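Side-chain contacts in foldase protein PrsA 2 (Bacillus anthracis, PDB 6VJ4), which catalyses the cis-trans isomerisation of peptidyl-proline bonds and assists the folding of secreted proteins outside the cell after their translocation: residues Ile83-Lys86 against Leu87-Lys91; Asp36-Thr39 against Lys40-Val44; Pro223-Gly226 against Lys227-Gln231; Asn71-Asp75 against Glu76-Lys80. All blocks are in the same frame, centred on the assembly; numbering follows the deposited sequence.

Overall arrangement
Along the chain the order is contact 2, contact 4, contact 1, contact 3. Contacts 4 and 1 share helix 76-95, their centres about 15 Å apart. Contact 2 ends helix 28-41 and lies closest to contact 1 (centres about 8 Å apart), whose Ser88 and Lys91 reach the backbone at the end of helix 28-41. Contact 3, on helix 223-236, touches contact 1 through Met89 and contact 2 through Ile38 and Leu230; contact 4 lies about 23 Å from it, centre to centre. The four contacts lie on or at the ends of helices from both ends of the chain, which flank in sequence the PpiC-type isomerase region with its antiparallel sheet and come together in space.

Contact 1 of 4, residues Ile83-Lys86 against Leu87-Lys91; sequences IKFK and LSMNK
The Phe85 ring is met obliquely by the methyl of Met89, a selenomethionine one turn further along the same alpha helix, with CE 3.5 Å from Phe85 CZ. Met89 SE stands 5.3 Å from the Phe85 ring centroid and 39° off the ring normal, a Met-aromatic contact between residues i and i+4 of helix 76-95. Each side chain leaves the helix with its CG opposite the backbone N, Met89 with chi1 -164°, and the two run side by side; bends at chi2 and chi3 of Met89 then set its methyl beside the far end of the ring. Gln35 of helix 28-41 also packs against Phe85. The second flat group, the Asn90 amide, lies against the Lys86 carbonyl, but Asn90 OD1 and Lys86 O, 3.3 Å apart, are both acceptors, and it is Asn90 N that bonds Lys86 O at 2.8 Å. The Lys86 chain bends at chi3 and carries its ammonium to a salt bridge with Glu52. On another side of the helix, Ile83 and Leu87 lie side by side, pointing the same way, Ile83 CG2 4.0 Å from Leu87 CD1; Val49 and Val53 of helix 46-60 add to the apolar surroundings of Ile83, and Val44 to those of Leu87. In the backbone of this pair, Leu87 N bonds Ile83 O almost straight, with an N-H...O angle of 174°. Ser88 is buried between the helices: its hydroxyl is hydrogen-bonded to Tyr42 O, and OG also comes within 3.1 Å of Lys84 O, which accepts from Ser88 N.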
# COMPACT_ATOMS: atom_id res chain seq x y z
N ILE A 83 8.58 -11.18 -15.62
CA ILE A 83 8.05 -11.15 -17.02
C ILE A 83 6.55 -10.81 -16.96
O ILE A 83 6.11 -9.96 -17.77
CB ILE A 83 8.32 -12.48 -17.75
CG1 ILE A 83 9.80 -12.61 -18.11
CG2 ILE A 83 7.43 -12.63 -18.97
CD1 ILE A 83 10.12 -13.73 -19.08
N LYS A 84 5.81 -11.42 -16.04
CA LYS A 84 4.37 -11.11 -15.87
C LYS A 84 4.23 -9.60 -15.64
O LYS A 84 3.35 -8.99 -16.28
CB LYS A 84 3.80 -11.95 -14.73
CG LYS A 84 2.32 -11.74 -14.40
CD LYS A 84 1.82 -12.66 -13.30
CE LYS A 84 0.43 -12.34 -12.81
NZ LYS A 84 -0.58 -12.45 -13.88
N PHE A 85 5.11 -9.02 -14.82
CA PHE A 85 5.06 -7.56 -14.53
C PHE A 85 5.36 -6.76 -15.80
O PHE A 85 4.60 -5.81 -16.11
CB PHE A 85 6.03 -7.19 -13.41
CG PHE A 85 6.10 -5.71 -13.13
CD1 PHE A 85 5.08 -5.06 -12.45
CD2 PHE A 85 7.18 -4.96 -13.57
CE1 PHE A 85 5.15 -3.70 -12.21
CE2 PHE A 85 7.25 -3.60 -13.32
CZ PHE A 85 6.23 -2.97 -12.64
N LYS A 86 6.44 -7.12 -16.51
CA LYS A 86 6.84 -6.38 -17.74
C LYS A 86 5.68 -6.36 -18.74
O LYS A 86 5.36 -5.27 -19.26
CB LYS A 86 8.06 -7.02 -18.40
CG LYS A 86 8.61 -6.23 -19.59
CD LYS A 86 9.55 -7.01 -20.49
CE LYS A 86 8.84 -8.12 -21.24
NZ LYS A 86 9.72 -8.74 -22.26
N LEU A 87 5.08 -7.53 -19.01
CA LEU A 87 3.97 -7.62 -19.99
C LEU A 87 2.77 -6.81 -19.50
O LEU A 87 2.12 -6.15 -20.34
CB LEU A 87 3.59 -9.09 -20.21
CG LEU A 87 4.65 -9.94 -20.92
CD1 LEU A 87 4.20 -11.39 -21.00
CD2 LEU A 87 4.95 -9.40 -22.30
N SER A 88 2.46 -6.87 -18.21
CA SER A 88 1.31 -6.09 -17.68
C SER A 88 1.59 -4.59 -17.78
O SER A 88 0.69 -3.81 -18.10
CB SER A 88 0.97 -6.50 -16.27
OG SER A 88 0.48 -7.83 -16.27
N MSE A 89 2.85 -4.21 -17.54
CA MSE A 89 3.25 -2.82 -17.64
C MSE A 89 3.17 -2.35 -19.09
O MSE A 89 2.73 -1.24 -19.36
CB MSE A 89 4.67 -2.64 -17.09
CG MSE A 89 5.04 -1.22 -16.77
SE MSE A 89 3.78 -0.44 -15.49
CE MSE A 89 4.62 -0.09 -13.77
N ASN A 90 3.61 -3.21 -20.02
CA ASN A 90 3.56 -2.89 -21.44
C ASN A 90 2.11 -2.65 -21.85
O ASN A 90 1.87 -1.71 -22.63
CB ASN A 90 4.15 -3.99 -22.32
CG ASN A 90 5.66 -4.06 -22.27
OD1 ASN A 90 6.31 -3.23 -21.64
ND2 ASN A 90 6.23 -5.03 -22.96
N LYS A 91 1.19 -3.48 -21.35
CA LYS A 91 -0.25 -3.35 -21.69
C LYS A 91 -0.78 -2.04 -21.09
O LYS A 91 -1.57 -1.35 -21.77
CB LYS A 91 -1.02 -4.57 -21.17
CG LYS A 91 -2.51 -4.58 -21.50
CD LYS A 91 -3.24 -5.78 -20.92
CE LYS A 91 -4.73 -5.76 -21.21
NZ LYS A 91 -5.43 -6.92 -20.60

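Contact 2 of 4, residues Asp36-Thr39 against Lys40-Val44; sequences DVIT and KKYKV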
# COMPACT_ATOMS: atom_id res chain seq x y z
N ASP A 36 1.66 -6.27 -7.85
CA ASP A 36 0.29 -6.84 -7.68
C ASP A 36 -0.77 -5.87 -8.23
O ASP A 36 -1.73 -6.35 -8.85
CB ASP A 36 -0.00 -7.19 -6.22
CG ASP A 36 0.56 -8.54 -5.78
OD1 ASP A 36 1.68 -8.88 -6.22
OD2 ASP A 36 -0.14 -9.24 -5.02
N VAL A 37 -0.61 -4.57 -7.98
CA VAL A 37 -1.60 -3.55 -8.46
C VAL A 37 -1.62 -3.58 -9.99
O VAL A 37 -2.73 -3.68 -10.56
CB VAL A 37 -1.26 -2.15 -7.92
CG1 VAL A 37 -2.15 -1.08 -8.54
CG2 VAL A 37 -1.34 -2.10 -6.40
N ILE A 38 -0.45 -3.51 -10.64
CA ILE A 38 -0.37 -3.50 -12.13
C ILE A 38 -0.86 -4.83 -12.71
O ILE A 38 -1.71 -4.80 -13.62
CB ILE A 38 1.06 -3.17 -12.58
CG1 ILE A 38 1.50 -1.80 -12.06
CG2 ILE A 38 1.20 -3.27 -14.10
CD1 ILE A 38 0.56 -0.67 -12.41
N THR A 39 -0.35 -5.95 -12.19
CA THR A 39 -0.69 -7.29 -12.73
C THR A 39 -2.18 -7.61 -12.52
O THR A 39 -2.71 -8.41 -13.31
CB THR A 39 0.20 -8.38 -12.12
OG1 THR A 39 0.08 -8.32 -10.70
CG2 THR A 39 1.65 -8.24 -12.52
N LYS A 40 -2.81 -7.03 -11.50
CA LYS A 40 -4.26 -7.30 -11.26
C LYS A 40 -5.11 -6.47 -12.23
O LYS A 40 -6.10 -7.01 -12.76
CB LYS A 40 -4.67 -6.99 -9.82
CG LYS A 40 -6.12 -7.32 -9.48
CD LYS A 40 -6.56 -6.86 -8.11
CE LYS A 40 -7.99 -7.25 -7.78
NZ LYS A 40 -8.15 -8.72 -7.70
N LYS A 41 -4.75 -5.19 -12.43
CA LYS A 41 -5.55 -4.29 -13.30
C LYS A 41 -5.30 -4.58 -14.78
O LYS A 41 -6.28 -4.58 -15.55
CB LYS A 41 -5.24 -2.81 -13.00
CG LYS A 41 -6.05 -1.83 -13.84
CD LYS A 41 -5.88 -0.38 -13.47
CE LYS A 41 -6.73 0.52 -14.34
NZ LYS A 41 -6.52 1.95 -14.03
N TYR A 42 -4.04 -4.79 -15.16
CA TYR A 42 -3.68 -5.05 -16.58
C TYR A 42 -3.35 -6.53 -16.74
O TYR A 42 -2.16 -6.90 -16.74
CB TYR A 42 -2.56 -4.10 -16.99
CG TYR A 42 -2.91 -2.65 -16.79
CD1 TYR A 42 -3.68 -1.98 -17.73
CD2 TYR A 42 -2.53 -1.96 -15.65
CE1 TYR A 42 -4.03 -0.65 -17.56
CE2 TYR A 42 -2.87 -0.63 -15.47
CZ TYR A 42 -3.63 0.02 -16.42
OH TYR A 42 -3.98 1.33 -16.27
N LYS A 43 -4.39 -7.33 -16.94
CA LYS A 43 -4.29 -8.81 -16.98
C LYS A 43 -3.62 -9.29 -18.27
O LYS A 43 -3.97 -8.80 -19.36
CB LYS A 43 -5.68 -9.44 -16.83
CG LYS A 43 -6.26 -9.35 -15.42
CD LYS A 43 -7.64 -9.95 -15.28
CE LYS A 43 -8.05 -10.14 -13.84
NZ LYS A 43 -7.92 -8.88 -13.05
N VAL A 44 -2.71 -10.25 -18.10
CA VAL A 44 -2.00 -10.96 -19.20
C VAL A 44 -2.15 -12.46 -18.92
O VAL A 44 -2.09 -12.83 -17.73
CB VAL A 44 -0.52 -10.52 -19.28
CG1 VAL A 44 0.26 -11.31 -20.31
CG2 VAL A 44 -0.40 -9.02 -19.54
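In Ile38, chi1 of -60° sets CG2 opposite the backbone N, and in Tyr42 chi1 of -57° sets CG opposite the carbonyl carbon; together they bring Ile38 CG2 to 4.2 Å from Tyr42 CD2. The pair sits where helix 28-41 ends, Tyr42 being the first residue to leave helical geometry. Ile38 O lies at the edge of the tyrosine ring, close to its plane and 3.6 Å from Tyr42 CD2, while it accepts a 2.8 Å bond from Tyr42 N. One face of the ring carries the aliphatic part of its own neighbour, Lys41 CG standing 3.8 Å above the plane and displaced toward the rim. Lys41 is extended beyond CG, and its ammonium makes a salt bridge to Glu233 of helix 223-236; Tyr42 OH is hydrogen-bonded to the other oxygen of the same carboxylate. Thr39 OG1 is hydrogen-bonded to Gln35 O, one turn earlier in the same helix. Lys43 folds over the helix end, and Lys43 NZ bonds Lys40 O at 2.6 Å, in the carbonyl plane. At the subunit interface, Asp36 comes close to Asp36 of the second subunit, like charges whose proximity might raise the pKa of one of them. For the helix end, the lysine ammonium on Lys40 O suggests that positive charge offsets the partial negative charge of the last carbonyls, while the twofold grip on Glu233 holds the tyrosine hydroxyl and the Lys41 ammonium against helix 223-236.

Contact 3 of 4, residues Pro223-Gly226 against Lys227-Gln231; sequences PIFG and KKLLQ
This is a local surface contact of i to i+4 neighbours in the opening turns of alpha helix 223-236, just after the short link from helix 204-220. Proline opens the helix, a position that asks for no backbone N-H; Ile224 N makes a weak hydrogen bond to Asp222 OD1 just before it. Phe225 and Leu229 cross obliquely, Phe225 CE1 4.0 Å from Leu229 CD2, and Leu229 goes on to touch Ile93 of helix 76-95. Their backbones are tied by Leu229 N to Phe225 O at 2.9 Å. Leu230 faces helix 28-41, where it packs on Tyr30, Ala34 and Ile38, and its N reaches Gly226 O only by a weak bond of 3.4 Å. The two lysines lay their methylenes along the exposed side. Extended beyond CG, Lys227 runs past the proline, with Lys227 CE 4.3 Å from Pro223 CB and Lys227 CG 3.2 Å from Pro223 O. With chi1 -68° and a nearly straight chi2 of 170°, Lys228 runs alongside Ile224, its bends at chi3 and chi4 coming further out, and rests CD 3.7 Å from Ile224 CG2.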
# COMPACT_ATOMS: atom_id res chain seq x y z
N PRO A 223 11.71 5.29 -18.87
CA PRO A 223 11.55 4.81 -17.49
C PRO A 223 10.79 5.83 -16.63
O PRO A 223 9.99 5.42 -15.82
CB PRO A 223 12.99 4.63 -16.98
CG PRO A 223 13.85 4.62 -18.23
CD PRO A 223 13.12 5.50 -19.22
N ILE A 224 11.05 7.12 -16.85
CA ILE A 224 10.38 8.23 -16.10
C ILE A 224 8.86 8.08 -16.23
O ILE A 224 8.17 8.18 -15.20
CB ILE A 224 10.88 9.61 -16.58
CG1 ILE A 224 12.40 9.74 -16.46
CG2 ILE A 224 10.15 10.74 -15.86
CD1 ILE A 224 12.95 11.04 -17.01
N PHE A 225 8.36 7.86 -17.46
CA PHE A 225 6.89 7.73 -17.67
C PHE A 225 6.35 6.48 -16.98
O PHE A 225 5.38 6.60 -16.22
CB PHE A 225 6.54 7.68 -19.17
CG PHE A 225 5.07 7.51 -19.43
CD1 PHE A 225 4.49 6.25 -19.43
CD2 PHE A 225 4.26 8.61 -19.66
CE1 PHE A 225 3.14 6.09 -19.65
CE2 PHE A 225 2.90 8.44 -19.89
CZ PHE A 225 2.34 7.19 -19.88
N GLY A 226 6.95 5.31 -17.26
CA GLY A 226 6.50 4.03 -16.68
C GLY A 226 6.45 4.06 -15.16
O GLY A 226 5.62 3.31 -14.59
N LYS A 227 7.28 4.90 -14.53
CA LYS A 227 7.33 4.98 -13.05
C LYS A 227 6.30 6.00 -12.56
O LYS A 227 5.65 5.74 -11.52
CB LYS A 227 8.78 5.26 -12.61
CG LYS A 227 9.74 4.11 -12.90
CD LYS A 227 11.19 4.40 -12.63
CE LYS A 227 12.08 3.23 -12.98
NZ LYS A 227 13.51 3.52 -12.72
N LYS A 228 6.12 7.12 -13.28
CA LYS A 228 5.07 8.11 -12.90
C LYS A 228 3.69 7.44 -13.07
O LYS A 228 2.76 7.82 -12.34
CB LYS A 228 5.22 9.39 -13.73
CG LYS A 228 6.47 10.21 -13.42
CD LYS A 228 6.75 11.34 -14.41
CE LYS A 228 5.67 12.40 -14.44
NZ LYS A 228 5.53 13.09 -13.14
N LEU A 229 3.59 6.48 -13.99
CA LEU A 229 2.33 5.73 -14.24
C LEU A 229 2.08 4.78 -13.07
O LEU A 229 0.90 4.57 -12.72
CB LEU A 229 2.45 4.96 -15.56
CG LEU A 229 1.28 4.02 -15.89
CD1 LEU A 229 -0.05 4.75 -15.84
CD2 LEU A 229 1.48 3.39 -17.26
N LEU A 230 3.15 4.23 -12.49
CA LEU A 230 3.00 3.32 -11.32
C LEU A 230 2.53 4.13 -10.11
O LEU A 230 1.55 3.71 -9.47
CB LEU A 230 4.33 2.61 -11.07
CG LEU A 230 4.37 1.66 -9.87
CD1 LEU A 230 3.23 0.66 -9.92
CD2 LEU A 230 5.71 0.95 -9.80
N GLN A 231 3.18 5.27 -9.83
CA GLN A 231 2.81 6.13 -8.67
C GLN A 231 1.35 6.59 -8.78
O GLN A 231 0.66 6.61 -7.75
CB GLN A 231 3.74 7.35 -8.59
CG GLN A 231 5.20 7.00 -8.34
CD GLN A 231 6.08 8.23 -8.37
OE1 GLN A 231 5.62 9.35 -8.54
NE2 GLN A 231 7.38 8.02 -8.21

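Contact 4 of 4, residues Asn71-Asp75 against Glu76-Lys80; sequences NGLKD and EADFK
The N-cap of helix 76-95 is built here by Asp75, whose carboxylate takes the backbone N-H of Asp78. Its chi1 of 53° places CG between backbone N and carbonyl carbon and points the carboxylate at the opening turn, where Asp75 OD1 accepts from Asp78 N at 3.2 Å, met nearly head-on. Asp78 answers in the other direction: Asp78 OD2 takes the N-H of Lys74 at 3.1 Å and 162°, using its anti lone pair. That N-H belongs to the residue before the cap, so the exchange ties the incoming loop to the first turn. The loop follows helix 64-70, which Gly72, with its positive phi, closes in a Schellman motif. Asp78 OD2 is also flanked by carbon, with Leu73 CD2 and Lys74 CG each 3.4 Å from it. The lysine ammonium stays apart from this carboxylate, Lys74 NZ 6.2 Å from Asp78 OD2. Leu73 spreads its two methyls: CD2 goes to the aspartate, whereas Leu73 CD1 approaches the Phe79 ring obliquely, 3.7 Å from Phe79 CD1. Phe79 N closes the first helical bond by donating to Asp75 O at 3.3 Å, and its ring meets Phe64 edge-to-face. Glu76, extended away from the loop, makes a salt bridge to Lys57. Both carboxylates lie at the N-terminal end of the helix, where its dipole would probably favour negative charge, and the capping bond from aspartate to the third residue after it is the classic N-cap of an alpha helix.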
# COMPACT_ATOMS: atom_id res chain seq x y z
N ASN A 71 21.58 -11.66 -13.53
CA ASN A 71 20.55 -10.59 -13.54
C ASN A 71 20.05 -10.32 -12.11
O ASN A 71 19.30 -9.34 -11.92
CB ASN A 71 19.39 -10.91 -14.47
CG ASN A 71 19.72 -10.73 -15.94
OD1 ASN A 71 20.86 -10.41 -16.29
ND2 ASN A 71 18.74 -10.91 -16.80
N GLY A 72 20.47 -11.14 -11.14
CA GLY A 72 20.06 -10.96 -9.74
C GLY A 72 18.65 -11.47 -9.49
O GLY A 72 17.89 -10.77 -8.80
N LEU A 73 18.33 -12.64 -10.05
CA LEU A 73 17.00 -13.29 -9.90
C LEU A 73 17.15 -14.54 -9.02
O LEU A 73 18.08 -15.34 -9.28
CB LEU A 73 16.46 -13.64 -11.29
CG LEU A 73 15.90 -12.46 -12.08
CD1 LEU A 73 16.03 -12.69 -13.58
CD2 LEU A 73 14.45 -12.20 -11.70
N LYS A 74 16.25 -14.70 -8.05
CA LYS A 74 16.27 -15.83 -7.08
C LYS A 74 16.26 -17.17 -7.83
O LYS A 74 17.23 -17.94 -7.69
CB LYS A 74 15.04 -15.77 -6.17
CG LYS A 74 14.72 -14.41 -5.56
CD LYS A 74 15.50 -14.06 -4.32
CE LYS A 74 15.20 -12.65 -3.86
NZ LYS A 74 15.68 -12.41 -2.48
N ASP A 75 15.19 -17.42 -8.58
CA ASP A 75 15.00 -18.67 -9.36
C ASP A 75 14.11 -18.37 -10.57
O ASP A 75 13.84 -17.17 -10.83
CB ASP A 75 14.45 -19.80 -8.48
CG ASP A 75 13.19 -19.43 -7.71
OD1 ASP A 75 12.64 -18.34 -7.96
OD2 ASP A 75 12.77 -20.25 -6.87
N GLU A 76 13.64 -19.41 -11.28
CA GLU A 76 12.80 -19.22 -12.49
C GLU A 76 11.44 -18.63 -12.10
O GLU A 76 10.86 -17.91 -12.93
CB GLU A 76 12.65 -20.54 -13.25
CG GLU A 76 11.78 -20.43 -14.48
CD GLU A 76 11.75 -21.67 -15.36
OE1 GLU A 76 10.80 -21.81 -16.14
OE2 GLU A 76 12.70 -22.48 -15.26
N ALA A 77 10.95 -18.93 -10.90
CA ALA A 77 9.66 -18.38 -10.42
C ALA A 77 9.76 -16.85 -10.33
O ALA A 77 8.79 -16.17 -10.73
CB ALA A 77 9.29 -18.99 -9.09
N ASP A 78 10.89 -16.34 -9.82
CA ASP A 78 11.14 -14.88 -9.70
C ASP A 78 11.12 -14.27 -11.11
O ASP A 78 10.41 -13.26 -11.30
CB ASP A 78 12.46 -14.60 -8.98
CG ASP A 78 12.72 -13.13 -8.69
OD1 ASP A 78 11.76 -12.33 -8.74
OD2 ASP A 78 13.89 -12.78 -8.41
N PHE A 79 11.85 -14.88 -12.04
CA PHE A 79 11.93 -14.42 -13.45
C PHE A 79 10.52 -14.32 -14.04
O PHE A 79 10.16 -13.24 -14.56
CB PHE A 79 12.85 -15.37 -14.24
CG PHE A 79 12.99 -15.05 -15.71
CD1 PHE A 79 13.63 -13.88 -16.12
CD2 PHE A 79 12.56 -15.94 -16.68
CE1 PHE A 79 13.77 -13.59 -17.47
CE2 PHE A 79 12.71 -15.65 -18.03
CZ PHE A 79 13.32 -14.48 -18.42
N LYS A 80 9.74 -15.40 -13.94
CA LYS A 80 8.35 -15.44 -14.47
C LYS A 80 7.55 -14.26 -13.90
O LYS A 80 6.88 -13.56 -14.69
CB LYS A 80 7.69 -16.78 -14.14
CG LYS A 80 6.27 -16.95 -14.68
CD LYS A 80 5.64 -18.29 -14.37
CE LYS A 80 4.21 -18.37 -14.87
NZ LYS A 80 3.58 -19.68 -14.56